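Local coordinates for protein sphingomyelinase C (Streptomyces griseocarneus, PDB 7CNE) that belongs to the endonuclease/exonuclease/phosphatase family and adopts the DNase I-like alpha/beta sandwich fold, with two mixed beta sheets packed together, at residues R143-T149 with E187-G193; F171-D175 with M207-D212; G211-A216 with L250-G254; R219-P223 with R243-Y248. All coordinates share one frame; numbering follows the deposited sequence.

Interaction 1 (R143-T149 with E187-G193); sequences RVHVVGT and EQVMLAG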
loop_
_atom_site.group_PDB
_atom_site.type_symbol
_atom_site.label_atom_id
_atom_site.label_comp_id
_atom_site.label_asym_id
_atom_site.label_seq_id
_atom_site.Cartn_x
_atom_site.Cartn_y
_atom_site.Cartn_z
ATOM N N ARG A 143 -10.608 2.356 -19.506
ATOM C CA ARG A 143 -10.077 2.944 -18.290
ATOM C C ARG A 143 -10.122 1.936 -17.156
ATOM O O ARG A 143 -11.043 1.117 -17.074
ATOM C CB ARG A 143 -10.858 4.201 -17.899
ATOM C CG ARG A 143 -10.692 5.339 -18.879
ATOM C CD ARG A 143 -11.675 6.451 -18.569
ATOM N NE ARG A 143 -11.318 7.686 -19.254
ATOM C CZ ARG A 143 -11.848 8.872 -18.971
ATOM N NH1 ARG A 143 -12.755 8.975 -18.008
ATOM N NH2 ARG A 143 -11.470 9.951 -19.647
ATOM N N VAL A 144 -9.116 2.002 -16.289
ATOM C CA VAL A 144 -9.039 1.195 -15.077
ATOM C C VAL A 144 -8.759 2.146 -13.920
ATOM O O VAL A 144 -7.872 3.002 -14.019
ATOM C CB VAL A 144 -7.940 0.119 -15.185
ATOM C CG1 VAL A 144 -7.728 -0.570 -13.850
ATOM C CG2 VAL A 144 -8.300 -0.894 -16.279
ATOM N N HIS A 145 -9.515 2.006 -12.835
ATOM C CA HIS A 145 -9.412 2.896 -11.687
ATOM C C HIS A 145 -8.728 2.162 -10.547
ATOM O O HIS A 145 -9.086 1.019 -10.233
ATOM C CB HIS A 145 -10.797 3.397 -11.251
ATOM C CG HIS A 145 -11.594 3.997 -12.364
ATOM N ND1 HIS A 145 -11.871 5.346 -12.439
ATOM C CD2 HIS A 145 -12.146 3.435 -13.467
ATOM C CE1 HIS A 145 -12.567 5.589 -13.534
ATOM N NE2 HIS A 145 -12.744 4.448 -14.177
ATOM N N VAL A 146 -7.747 2.814 -9.924
ATOM C CA VAL A 146 -7.012 2.228 -8.811
ATOM C C VAL A 146 -6.999 3.224 -7.668
ATOM O O VAL A 146 -6.679 4.398 -7.875
ATOM C CB VAL A 146 -5.570 1.847 -9.205
ATOM C CG1 VAL A 146 -4.830 1.261 -8.003
ATOM C CG2 VAL A 146 -5.576 0.854 -10.347
ATOM N N VAL A 147 -7.351 2.761 -6.469
ATOM C CA VAL A 147 -7.103 3.494 -5.230
ATOM C C VAL A 147 -5.975 2.777 -4.504
ATOM O O VAL A 147 -6.068 1.573 -4.238
ATOM C CB VAL A 147 -8.353 3.580 -4.340
ATOM C CG1 VAL A 147 -8.019 4.295 -3.003
ATOM C CG2 VAL A 147 -9.503 4.280 -5.075
ATOM N N GLY A 148 -4.912 3.501 -4.189
ATOM C CA GLY A 148 -3.793 2.958 -3.432
ATOM C C GLY A 148 -3.781 3.618 -2.067
ATOM O O GLY A 148 -3.972 4.829 -1.962
ATOM N N THR A 149 -3.565 2.829 -1.019
ATOM C CA THR A 149 -3.663 3.415 0.311
ATOM C C THR A 149 -2.876 2.597 1.324
ATOM O O THR A 149 -2.324 1.529 1.028
ATOM C CB THR A 149 -5.130 3.555 0.754
ATOM O OG1 THR A 149 -5.211 4.435 1.884
ATOM C CG2 THR A 149 -5.719 2.200 1.140
ATOM N N GLU A 187 -16.221 -0.358 -16.151
ATOM C CA GLU A 187 -14.823 -0.037 -15.897
ATOM C C GLU A 187 -14.395 -0.588 -14.541
ATOM O O GLU A 187 -15.137 -0.478 -13.556
ATOM C CB GLU A 187 -14.607 1.482 -15.959
ATOM C CG GLU A 187 -14.866 2.026 -17.358
ATOM C CD GLU A 187 -14.715 3.532 -17.478
ATOM O OE1 GLU A 187 -14.920 4.022 -18.604
ATOM O OE2 GLU A 187 -14.396 4.222 -16.474
ATOM N N GLN A 188 -13.205 -1.193 -14.501
ATOM C CA GLN A 188 -12.697 -1.815 -13.278
ATOM C C GLN A 188 -12.299 -0.772 -12.244
ATOM O O GLN A 188 -11.736 0.275 -12.575
ATOM C CB GLN A 188 -11.463 -2.668 -13.557
ATOM C CG GLN A 188 -11.654 -3.891 -14.368
ATOM C CD GLN A 188 -10.313 -4.478 -14.740
ATOM O OE1 GLN A 188 -9.620 -5.058 -13.901
ATOM N NE2 GLN A 188 -9.916 -4.283 -15.985
ATOM N N VAL A 189 -12.539 -1.097 -10.978
ATOM C CA VAL A 189 -12.153 -0.257 -9.849
ATOM C C VAL A 189 -11.522 -1.168 -8.805
ATOM O O VAL A 189 -12.203 -2.028 -8.242
ATOM C CB VAL A 189 -13.332 0.506 -9.239
ATOM C CG1 VAL A 189 -12.797 1.485 -8.180
ATOM C CG2 VAL A 189 -14.141 1.221 -10.330
ATOM N N MET A 190 -10.227 -0.991 -8.554
ATOM C CA MET A 190 -9.491 -1.796 -7.592
ATOM C C MET A 190 -9.016 -0.939 -6.423
ATOM O O MET A 190 -8.614 0.215 -6.604
ATOM C CB MET A 190 -8.279 -2.469 -8.242
ATOM C CG MET A 190 -8.634 -3.608 -9.184
ATOM S SD MET A 190 -7.162 -4.273 -10.007
ATOM C CE MET A 190 -7.001 -3.115 -11.368
ATOM N N LEU A 191 -9.055 -1.512 -5.224
ATOM C CA LEU A 191 -8.443 -0.925 -4.035
ATOM C C LEU A 191 -7.221 -1.764 -3.689
ATOM O O LEU A 191 -7.335 -2.983 -3.526
ATOM C CB LEU A 191 -9.426 -0.894 -2.864
ATOM C CG LEU A 191 -8.838 -0.510 -1.494
ATOM C CD1 LEU A 191 -8.405 0.949 -1.487
ATOM C CD2 LEU A 191 -9.846 -0.759 -0.402
ATOM N N ALA A 192 -6.056 -1.126 -3.602
ATOM C CA ALA A 192 -4.807 -1.839 -3.362
ATOM C C ALA A 192 -4.088 -1.170 -2.206
ATOM O O ALA A 192 -3.942 0.055 -2.198
ATOM C CB ALA A 192 -3.914 -1.837 -4.612
ATOM N N GLY A 193 -3.644 -1.951 -1.233
ATOM C CA GLY A 193 -2.872 -1.337 -0.176
ATOM C C GLY A 193 -2.643 -2.253 1.003
ATOM O O GLY A 193 -3.098 -3.403 1.047
HETATM O O HOH W 1 -11.805 -1.528 -16.945
HETATM O O HOH W 2 -14.404 7.054 -16.355
#
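Val147 and Leu191 make the apolar centre of this parallel strand pair, with Val147 CG1 3.7 Å from Leu191 CD1. Leu191 CG stands anti to its backbone N (chi1 171°), a setting that brings CD1 back toward strand 142-150, where the methyl CG2 of Thr149 also meets it. This face is packed against helix 162-180 through Leu178 and Ile174. On the other face, Met190 bends at its last torsion, so that CE lies 3.6 Å from Val144 CG1 and more loosely against Val146 CG2.

Between the faces runs regular parallel pairing. Val147 N gives its hydrogen to Met190 O at 2.8 Å, and Ala192 N returns one to Val147 O at 2.8 Å, nearly straight along the carbonyl. His145 continues the pairing, N to Gln188 O and O from Met190 N, with donors tilted from the carbonyl planes. The strands are the two flanks of a beta-alpha-beta unit built with helix 162-180.

Toward the polar edge, His145 NE2 donates to Glu187 OE2 at 2.8 Å with a nearly linear N-H...O angle of 170°. Glu187 OE2 lies in the ring plane and is met on its anti side, 22° out of the carboxylate plane. Water 1 spans Arg143 O and Gln188 N where the strands diverge. The charged ends of Glu187 and Arg143 are joined through water 2, from OE2 to NH1, and not by a direct salt bridge. Because Tyr134 OH holds ND1, the buried imidazole is tied at both nitrogens, which fixes its rotation.

Interaction 2 (F171-D175 with M207-D212); sequences FRQID and MLADGD
Phe171 and Met207 form the close-packed half of this helix-helix contact. Met207 CG sits over one face of the phenyl ring, offset toward its rim and 3.6 Å from CE2, in a CH-pi approach. Anti placement of CG relative to the backbone N (chi1 174°) carries the methionine across the ring, and its SD follows obliquely as a Met-aromatic contact. Nearer the backbone, Phe171 CB meets Asp210 CB at 3.7 Å, and Gly211 N lies 3.9 Å from Phe171 CB.

The axes of helix segments 171-175 and 207-211 pass 8.4 Å apart at 34°, running broadly the same way. Helix 203-211 ends here in a Schellman motif whose C-prime residue is Asp212 with positive phi; Leu213 N bonds back to Leu208 O.

Outside this packed part the contact is polar: Arg172 is exposed and Asp175 and Asp212 are partly exposed, though Asp210 is buried. Arg172 grips Asp210 side-on in a salt bridge of two hydrogen bonds to one oxygen: NE lies 2.8 Å and NH2 3.0 Å from OD1, NE coming from above the carboxylate plane. That oxygen is in the guanidinium plane, although the flat groups are 62° apart; Ser168 OG holds OD2. Water 3 donates to both like-charged carboxylates, 2.6 Å from Asp175 OD1 and 2.7 Å from Asp212 OD2. Asp212 OD1 is bonded to Asn253 ND2, and Arg252, salt-bridged to Asp175, would offset part of the negative charge.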
loop_
_atom_site.group_PDB
_atom_site.type_symbol
_atom_site.label_atom_id
_atom_site.label_comp_id
_atom_site.label_asym_id
_atom_site.label_seq_id
_atom_site.Cartn_x
_atom_site.Cartn_y
_atom_site.Cartn_z
ATOM N N PHE A 171 -12.347 3.203 5.088
ATOM C CA PHE A 171 -12.874 2.426 3.968
ATOM C C PHE A 171 -14.166 3.042 3.437
ATOM O O PHE A 171 -14.390 3.082 2.219
ATOM C CB PHE A 171 -13.118 0.970 4.388
ATOM C CG PHE A 171 -11.887 0.249 4.882
ATOM C CD1 PHE A 171 -10.665 0.390 4.231
ATOM C CD2 PHE A 171 -11.963 -0.594 5.999
ATOM C CE1 PHE A 171 -9.515 -0.297 4.687
ATOM C CE2 PHE A 171 -10.829 -1.282 6.463
ATOM C CZ PHE A 171 -9.598 -1.123 5.803
ATOM N N ARG A 172 -15.032 3.536 4.332
ATOM C CA ARG A 172 -16.269 4.165 3.854
ATOM C C ARG A 172 -15.998 5.508 3.181
ATOM O O ARG A 172 -16.723 5.893 2.254
ATOM C CB ARG A 172 -17.273 4.318 5.000
ATOM C CG ARG A 172 -17.851 2.976 5.449
ATOM C CD ARG A 172 -19.055 3.119 6.384
ATOM N NE ARG A 172 -19.266 1.892 7.141
ATOM C CZ ARG A 172 -20.085 1.768 8.180
ATOM N NH1 ARG A 172 -20.791 2.813 8.618
ATOM N NH2 ARG A 172 -20.184 0.590 8.787
ATOM N N GLN A 173 -14.961 6.228 3.611
ATOM C CA GLN A 173 -14.600 7.459 2.916
ATOM C C GLN A 173 -14.158 7.170 1.486
ATOM O O GLN A 173 -14.495 7.917 0.557
ATOM C CB GLN A 173 -13.495 8.203 3.676
ATOM C CG GLN A 173 -13.165 9.572 3.038
ATOM C CD GLN A 173 -11.957 10.279 3.659
ATOM O OE1 GLN A 173 -11.463 9.894 4.718
ATOM N NE2 GLN A 173 -11.489 11.328 2.995
ATOM N N ILE A 174 -13.389 6.094 1.297
ATOM C CA ILE A 174 -12.979 5.673 -0.040
ATOM C C ILE A 174 -14.204 5.291 -0.860
ATOM O O ILE A 174 -14.361 5.710 -2.014
ATOM C CB ILE A 174 -11.975 4.509 0.058
ATOM C CG1 ILE A 174 -10.627 5.006 0.586
ATOM C CG2 ILE A 174 -11.816 3.778 -1.305
ATOM C CD1 ILE A 174 -9.737 3.899 1.083
ATOM N N ASP A 175 -15.094 4.493 -0.266
ATOM C CA ASP A 175 -16.338 4.112 -0.931
ATOM C C ASP A 175 -17.143 5.338 -1.354
ATOM O O ASP A 175 -17.648 5.409 -2.484
ATOM C CB ASP A 175 -17.161 3.209 -0.003
ATOM C CG ASP A 175 -18.563 2.930 -0.535
ATOM O OD1 ASP A 175 -18.699 2.411 -1.667
ATOM O OD2 ASP A 175 -19.529 3.245 0.193
ATOM N N MET A 207 -14.402 -5.102 6.572
ATOM C CA MET A 207 -13.660 -4.348 5.560
ATOM C C MET A 207 -14.325 -4.465 4.188
ATOM O O MET A 207 -14.552 -3.454 3.508
ATOM C CB MET A 207 -12.210 -4.838 5.506
ATOM C CG MET A 207 -11.386 -4.224 4.385
ATOM S SD MET A 207 -9.801 -5.051 4.241
ATOM C CE MET A 207 -10.291 -6.523 3.311
ATOM N N LEU A 208 -14.654 -5.694 3.769
ATOM C CA LEU A 208 -15.340 -5.902 2.494
ATOM C C LEU A 208 -16.622 -5.080 2.413
ATOM O O LEU A 208 -16.910 -4.452 1.391
ATOM C CB LEU A 208 -15.661 -7.385 2.302
ATOM C CG LEU A 208 -14.509 -8.391 2.182
ATOM C CD1 LEU A 208 -15.094 -9.768 2.002
ATOM C CD2 LEU A 208 -13.580 -8.018 1.012
ATOM N N ALA A 209 -17.416 -5.093 3.483
ATOM C CA ALA A 209 -18.681 -4.363 3.472
ATOM C C ALA A 209 -18.455 -2.856 3.485
ATOM O O ALA A 209 -19.154 -2.114 2.787
ATOM C CB ALA A 209 -19.540 -4.792 4.665
ATOM N N ASP A 210 -17.472 -2.386 4.265
ATOM C CA ASP A 210 -17.214 -0.948 4.356
ATOM C C ASP A 210 -16.681 -0.380 3.043
ATOM O O ASP A 210 -17.086 0.711 2.626
ATOM C CB ASP A 210 -16.232 -0.666 5.492
ATOM C CG ASP A 210 -16.875 -0.806 6.877
ATOM O OD1 ASP A 210 -18.109 -0.631 6.985
ATOM O OD2 ASP A 210 -16.139 -1.100 7.845
ATOM N N GLY A 211 -15.761 -1.091 2.386
ATOM C CA GLY A 211 -15.248 -0.660 1.096
ATOM C C GLY A 211 -16.094 -1.038 -0.096
ATOM O O GLY A 211 -15.767 -0.642 -1.223
ATOM N N ASP A 212 -17.183 -1.780 0.128
ATOM C CA ASP A 212 -18.006 -2.351 -0.946
ATOM C C ASP A 212 -17.144 -3.154 -1.925
ATOM O O ASP A 212 -17.206 -2.984 -3.148
ATOM C CB ASP A 212 -18.811 -1.268 -1.663
ATOM C CG ASP A 212 -20.018 -1.839 -2.424
ATOM O OD1 ASP A 212 -20.332 -3.035 -2.236
ATOM O OD2 ASP A 212 -20.642 -1.094 -3.215
HETATM O O HOH W 3 -21.003 1.424 -2.374
#

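Interaction 3 (G211-A216 with L250-G254); sequences GDLAPA and LHRNG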
loop_
_atom_site.group_PDB
_atom_site.type_symbol
_atom_site.label_atom_id
_atom_site.label_comp_id
_atom_site.label_asym_id
_atom_site.label_seq_id
_atom_site.Cartn_x
_atom_site.Cartn_y
_atom_site.Cartn_z
ATOM N N GLY A 211 -15.761 -1.091 2.386
ATOM C CA GLY A 211 -15.248 -0.660 1.096
ATOM C C GLY A 211 -16.094 -1.038 -0.096
ATOM O O GLY A 211 -15.767 -0.642 -1.223
ATOM N N ASP A 212 -17.183 -1.780 0.128
ATOM C CA ASP A 212 -18.006 -2.351 -0.946
ATOM C C ASP A 212 -17.144 -3.154 -1.925
ATOM O O ASP A 212 -17.206 -2.984 -3.148
ATOM C CB ASP A 212 -18.811 -1.268 -1.663
ATOM C CG ASP A 212 -20.018 -1.839 -2.424
ATOM O OD1 ASP A 212 -20.332 -3.035 -2.236
ATOM O OD2 ASP A 212 -20.642 -1.094 -3.215
ATOM N N LEU A 213 -16.348 -4.065 -1.365
ATOM C CA LEU A 213 -15.325 -4.802 -2.092
ATOM C C LEU A 213 -15.759 -6.244 -2.315
ATOM O O LEU A 213 -16.327 -6.869 -1.420
ATOM C CB LEU A 213 -14.002 -4.793 -1.317
ATOM C CG LEU A 213 -13.494 -3.413 -0.893
ATOM C CD1 LEU A 213 -12.435 -3.548 0.185
ATOM C CD2 LEU A 213 -12.959 -2.678 -2.121
ATOM N N ALA A 214 -15.474 -6.773 -3.506
ATOM C CA ALA A 214 -15.621 -8.210 -3.743
ATOM C C ALA A 214 -14.395 -8.949 -3.213
ATOM O O ALA A 214 -13.267 -8.502 -3.434
ATOM C CB ALA A 214 -15.801 -8.496 -5.230
ATOM N N PRO A 215 -14.566 -10.051 -2.487
ATOM C CA PRO A 215 -13.395 -10.838 -2.094
ATOM C C PRO A 215 -12.719 -11.393 -3.333
ATOM O O PRO A 215 -13.353 -11.586 -4.375
ATOM C CB PRO A 215 -13.982 -11.958 -1.224
ATOM C CG PRO A 215 -15.390 -12.089 -1.692
ATOM C CD PRO A 215 -15.827 -10.691 -2.074
ATOM N N ALA A 216 -11.411 -11.596 -3.233
ATOM C CA ALA A 216 -10.722 -12.319 -4.288
ATOM C C ALA A 216 -11.309 -13.720 -4.382
ATOM O O ALA A 216 -11.798 -14.276 -3.396
ATOM C CB ALA A 216 -9.216 -12.380 -4.009
ATOM N N LEU A 250 -8.305 -5.623 -4.222
ATOM C CA LEU A 250 -9.678 -6.116 -4.308
ATOM C C LEU A 250 -10.510 -5.228 -5.223
ATOM O O LEU A 250 -10.446 -3.997 -5.139
ATOM C CB LEU A 250 -10.333 -6.185 -2.916
ATOM C CG LEU A 250 -9.674 -7.142 -1.915
ATOM C CD1 LEU A 250 -10.256 -6.983 -0.489
ATOM C CD2 LEU A 250 -9.795 -8.585 -2.394
ATOM N N HIS A 251 -11.303 -5.864 -6.081
ATOM C CA HIS A 251 -12.210 -5.163 -6.975
ATOM C C HIS A 251 -13.439 -4.655 -6.225
ATOM O O HIS A 251 -13.772 -5.113 -5.125
ATOM C CB HIS A 251 -12.635 -6.075 -8.122
ATOM C CG HIS A 251 -11.544 -6.323 -9.108
ATOM N ND1 HIS A 251 -11.323 -5.498 -10.190
ATOM C CD2 HIS A 251 -10.587 -7.278 -9.160
ATOM C CE1 HIS A 251 -10.289 -5.947 -10.877
ATOM N NE2 HIS A 251 -9.822 -7.024 -10.273
ATOM N N ARG A 252 -14.117 -3.697 -6.849
ATOM C CA ARG A 252 -15.314 -3.070 -6.297
ATOM C C ARG A 252 -16.566 -3.804 -6.762
ATOM O O ARG A 252 -16.690 -4.156 -7.939
ATOM C CB ARG A 252 -15.377 -1.607 -6.744
ATOM C CG ARG A 252 -16.532 -0.809 -6.186
ATOM C CD ARG A 252 -16.215 0.681 -6.297
ATOM N NE ARG A 252 -17.328 1.534 -5.905
ATOM C CZ ARG A 252 -17.561 1.957 -4.666
ATOM N NH1 ARG A 252 -16.759 1.604 -3.667
ATOM N NH2 ARG A 252 -18.607 2.738 -4.429
ATOM N N ASN A 253 -17.504 -4.023 -5.837
ATOM C CA ASN A 253 -18.757 -4.668 -6.212
ATOM C C ASN A 253 -19.471 -3.880 -7.305
ATOM O O ASN A 253 -19.460 -2.647 -7.317
ATOM C CB ASN A 253 -19.675 -4.814 -4.997
ATOM C CG ASN A 253 -19.215 -5.910 -4.055
ATOM O OD1 ASN A 253 -18.736 -6.958 -4.496
ATOM N ND2 ASN A 253 -19.367 -5.676 -2.748
ATOM N N GLY A 254 -20.091 -4.606 -8.234
ATOM C CA GLY A 254 -20.847 -3.985 -9.299
ATOM C C GLY A 254 -20.035 -3.510 -10.484
ATOM O O GLY A 254 -20.610 -2.938 -11.414
HETATM O O HOH W 4 -14.439 -0.023 -3.785
HETATM O O HOH W 5 -20.742 -0.674 -5.865
HETATM O O HOH W 6 -11.531 -8.699 -5.756
#
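Leu213 and Arg252 face each other in a single bridge (4.5 Å between their CA atoms), made by bonds of the residues flanking them. Asn253 N donates to Asp212 O at 2.9 Å and 171°, and Ala214 N donates to His251 O at 2.9 Å. Leu213 CA adds a bent C-H...O contact of 3.4 Å with His251 O.

One side-chain hydrogen bond joins these: Asn253 ND2 reaches Asp212 OD1 at 2.9 Å, from above the carboxylate plane, while the oxygen stays in the amide plane. The amide oxygen turns instead to Ala214 CB.

Water 4 links Gly211 O with Arg252 NH1, water 5 Asp212 OD2 with Asn253 O, and water 6 Ala214 O with His251 N. Arg252 NH2 is salt-bridged to Asp175 OD1.

Apolar contact centres on Leu250, whose CD2 lies 4.2 Å from Ala216 CB and packs against backbone atoms Ala216 N and Ala214 O. Its CD1 meets Leu213 CD1 at 4.1 Å, the leucines crossing at about a right angle. Met207 and Leu208 extend this patch onto helix 203-211.

The arrangement is that of a chain leaving a Schellman-capped helix and docking, by one bridge, on the end of edge strand 247-251 of the six-stranded sheet.

Interaction 4 (R219-P223 with R243-Y248); sequences RAGHP and REDLDY
Arg219 and Asp245 join the two sheets of the DNase I-like sandwich at their margins: Arg219 lies on edge strand 218-221 of one sheet, while Asp245 precedes, and Asp247 begins, edge strand 247-251 of the other. The arginine chain is extended from CG to NE, with CG anti to the backbone N (chi1 -170°), and this reach spans the gap between strands whose backbones stay well apart.

Its guanidinium is used on two sides. Side-on, NE bonds Asp245 OD2 at 2.6 Å and NH2 bonds OD1 at 2.8 Å, the latter nearly straight. This is a two-nitrogen, two-oxygen salt bridge, although the planes are turned 58° apart. End-on, NH1 and NH2 both donate to Asp247 O, at 2.9 Å and 2.8 Å, so all three guanidinium nitrogens are engaged and its rotation is fixed. Tyr248 CE2 lies over one face near its rim, the ring and guanidinium planes 42° apart; CD2 is 3.4 Å from NH1, and the hydroxyl is held by Val197 O.

Second-shell bonds steady the acceptors: Ser199 OG reaches Asp245 OD2, and Ser225 N reaches OD1. At the far end His222 NE2 and Arg243 NH2 come only to 4.0 Å, both being bound to Asp227 OD2. Leu246 lies with its side chain about 4 Å, nearest atoms, from a bound succinic acid. Over the Asp245 carboxylate, Pro223 O comes within 3.1 Å of CG.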
loop_
_atom_site.group_PDB
_atom_site.type_symbol
_atom_site.label_atom_id
_atom_site.label_comp_id
_atom_site.label_asym_id
_atom_site.label_seq_id
_atom_site.Cartn_x
_atom_site.Cartn_y
_atom_site.Cartn_z
ATOM N N ARG A 219 -7.121 -16.439 -2.246
ATOM C CA ARG A 219 -5.969 -15.808 -1.619
ATOM C C ARG A 219 -4.944 -16.911 -1.395
ATOM O O ARG A 219 -5.167 -17.825 -0.588
ATOM C CB ARG A 219 -6.353 -15.098 -0.318
ATOM C CG ARG A 219 -5.221 -14.210 0.236
ATOM C CD ARG A 219 -5.650 -13.366 1.454
ATOM N NE ARG A 219 -4.493 -12.667 2.007
ATOM C CZ ARG A 219 -4.044 -11.489 1.572
ATOM N NH1 ARG A 219 -4.674 -10.852 0.591
ATOM N NH2 ARG A 219 -2.965 -10.943 2.135
ATOM N N ALA A 220 -3.830 -16.824 -2.105
ATOM C CA ALA A 220 -2.892 -17.917 -2.280
ATOM C C ALA A 220 -1.532 -17.553 -1.700
ATOM O O ALA A 220 -1.302 -16.425 -1.244
ATOM C CB ALA A 220 -2.775 -18.275 -3.766
ATOM N N GLY A 221 -0.616 -18.521 -1.738
ATOM C CA GLY A 221 0.737 -18.274 -1.276
ATOM C C GLY A 221 0.841 -18.338 0.240
ATOM O O GLY A 221 0.085 -19.040 0.914
ATOM N N HIS A 222 1.794 -17.585 0.778
ATOM C CA HIS A 222 2.070 -17.640 2.204
ATOM C C HIS A 222 0.856 -17.142 2.988
ATOM O O HIS A 222 0.156 -16.224 2.533
ATOM C CB HIS A 222 3.310 -16.807 2.527
ATOM C CG HIS A 222 3.842 -17.024 3.907
ATOM N ND1 HIS A 222 4.441 -18.205 4.296
ATOM C CD2 HIS A 222 3.879 -16.209 4.988
ATOM C CE1 HIS A 222 4.820 -18.107 5.560
ATOM N NE2 HIS A 222 4.489 -16.908 6.003
ATOM N N PRO A 223 0.544 -17.750 4.141
ATOM C CA PRO A 223 -0.664 -17.348 4.877
ATOM C C PRO A 223 -0.616 -15.942 5.462
ATOM O O PRO A 223 -1.685 -15.385 5.724
ATOM C CB PRO A 223 -0.767 -18.400 5.994
ATOM C CG PRO A 223 0.608 -18.987 6.094
ATOM C CD PRO A 223 1.137 -18.975 4.699
ATOM N N ARG A 243 1.183 -13.326 14.102
ATOM C CA ARG A 243 1.278 -13.173 12.660
ATOM C C ARG A 243 -0.084 -12.785 12.099
ATOM O O ARG A 243 -1.111 -13.329 12.509
ATOM C CB ARG A 243 1.768 -14.483 12.037
ATOM C CG ARG A 243 2.890 -15.124 12.852
ATOM C CD ARG A 243 2.950 -16.614 12.637
ATOM N NE ARG A 243 3.491 -16.937 11.329
ATOM C CZ ARG A 243 4.002 -18.120 11.007
ATOM N NH1 ARG A 243 4.033 -19.093 11.913
ATOM N NH2 ARG A 243 4.465 -18.330 9.778
ATOM N N GLU A 244 -0.107 -11.813 11.179
ATOM C CA GLU A 244 -1.354 -11.443 10.523
ATOM C C GLU A 244 -1.121 -11.215 9.032
ATOM O O GLU A 244 -0.016 -11.385 8.507
ATOM C CB GLU A 244 -2.032 -10.227 11.181
ATOM C CG GLU A 244 -1.835 -10.127 12.686
ATOM C CD GLU A 244 -2.620 -8.995 13.340
ATOM O OE1 GLU A 244 -2.864 -7.957 12.700
ATOM O OE2 GLU A 244 -3.010 -9.172 14.514
ATOM N N ASP A 245 -2.197 -10.848 8.348
ATOM C CA ASP A 245 -2.277 -10.955 6.893
ATOM C C ASP A 245 -3.067 -9.745 6.408
ATOM O O ASP A 245 -4.303 -9.776 6.407
ATOM C CB ASP A 245 -2.952 -12.267 6.507
ATOM C CG ASP A 245 -2.864 -12.557 5.044
ATOM O OD1 ASP A 245 -1.844 -12.176 4.422
ATOM O OD2 ASP A 245 -3.824 -13.161 4.511
ATOM N N LEU A 246 -2.349 -8.699 5.968
ATOM C CA LEU A 246 -2.880 -7.340 5.966
ATOM C C LEU A 246 -3.014 -6.667 4.604
ATOM O O LEU A 246 -3.582 -5.567 4.546
ATOM C CB LEU A 246 -2.000 -6.437 6.852
ATOM C CG LEU A 246 -1.742 -6.921 8.283
ATOM C CD1 LEU A 246 -0.812 -5.957 9.039
ATOM C CD2 LEU A 246 -3.075 -7.056 8.974
ATOM N N ASP A 247 -2.515 -7.267 3.522
ATOM C CA ASP A 247 -2.288 -6.563 2.260
ATOM C C ASP A 247 -3.149 -7.169 1.153
ATOM O O ASP A 247 -3.208 -8.392 1.013
ATOM C CB ASP A 247 -0.794 -6.621 1.905
ATOM C CG ASP A 247 0.094 -6.011 3.005
ATOM O OD1 ASP A 247 0.107 -4.766 3.136
ATOM O OD2 ASP A 247 0.773 -6.768 3.745
ATOM N N TYR A 248 -3.817 -6.313 0.368
ATOM C CA TYR A 248 -4.888 -6.744 -0.525
ATOM C C TYR A 248 -4.896 -5.944 -1.820
ATOM O O TYR A 248 -4.470 -4.788 -1.859
ATOM C CB TYR A 248 -6.272 -6.564 0.118
ATOM C CG TYR A 248 -6.477 -7.250 1.453
ATOM C CD1 TYR A 248 -6.156 -6.605 2.648
ATOM C CD2 TYR A 248 -7.038 -8.527 1.519
ATOM C CE1 TYR A 248 -6.371 -7.220 3.877
ATOM C CE2 TYR A 248 -7.261 -9.152 2.746
ATOM C CZ TYR A 248 -6.923 -8.485 3.922
ATOM O OH TYR A 248 -7.115 -9.091 5.149
#

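Interaction 1 is the most buried of the four, a backbone-bonded strand pair with apolar faces and polar groups gathered at one end. Interaction 2 packs helices beside that sheet, with Ile174 meeting Leu191 and Val147, and is only partly buried, its salt bridge and bridging water lying outside a phenylalanine-methionine core. Interaction 3 shares Gly211 and Asp212 with it, and Asp175 to Arg252 forms a salt bridge between the two. It also adjoins interaction 1, since strands 188-192 and 247-251 are sheet neighbours. Interaction 4 uses the other end of strand 247-251 but differs in chemistry, relying on one arginine between separate sheets rather than on backbone pairing.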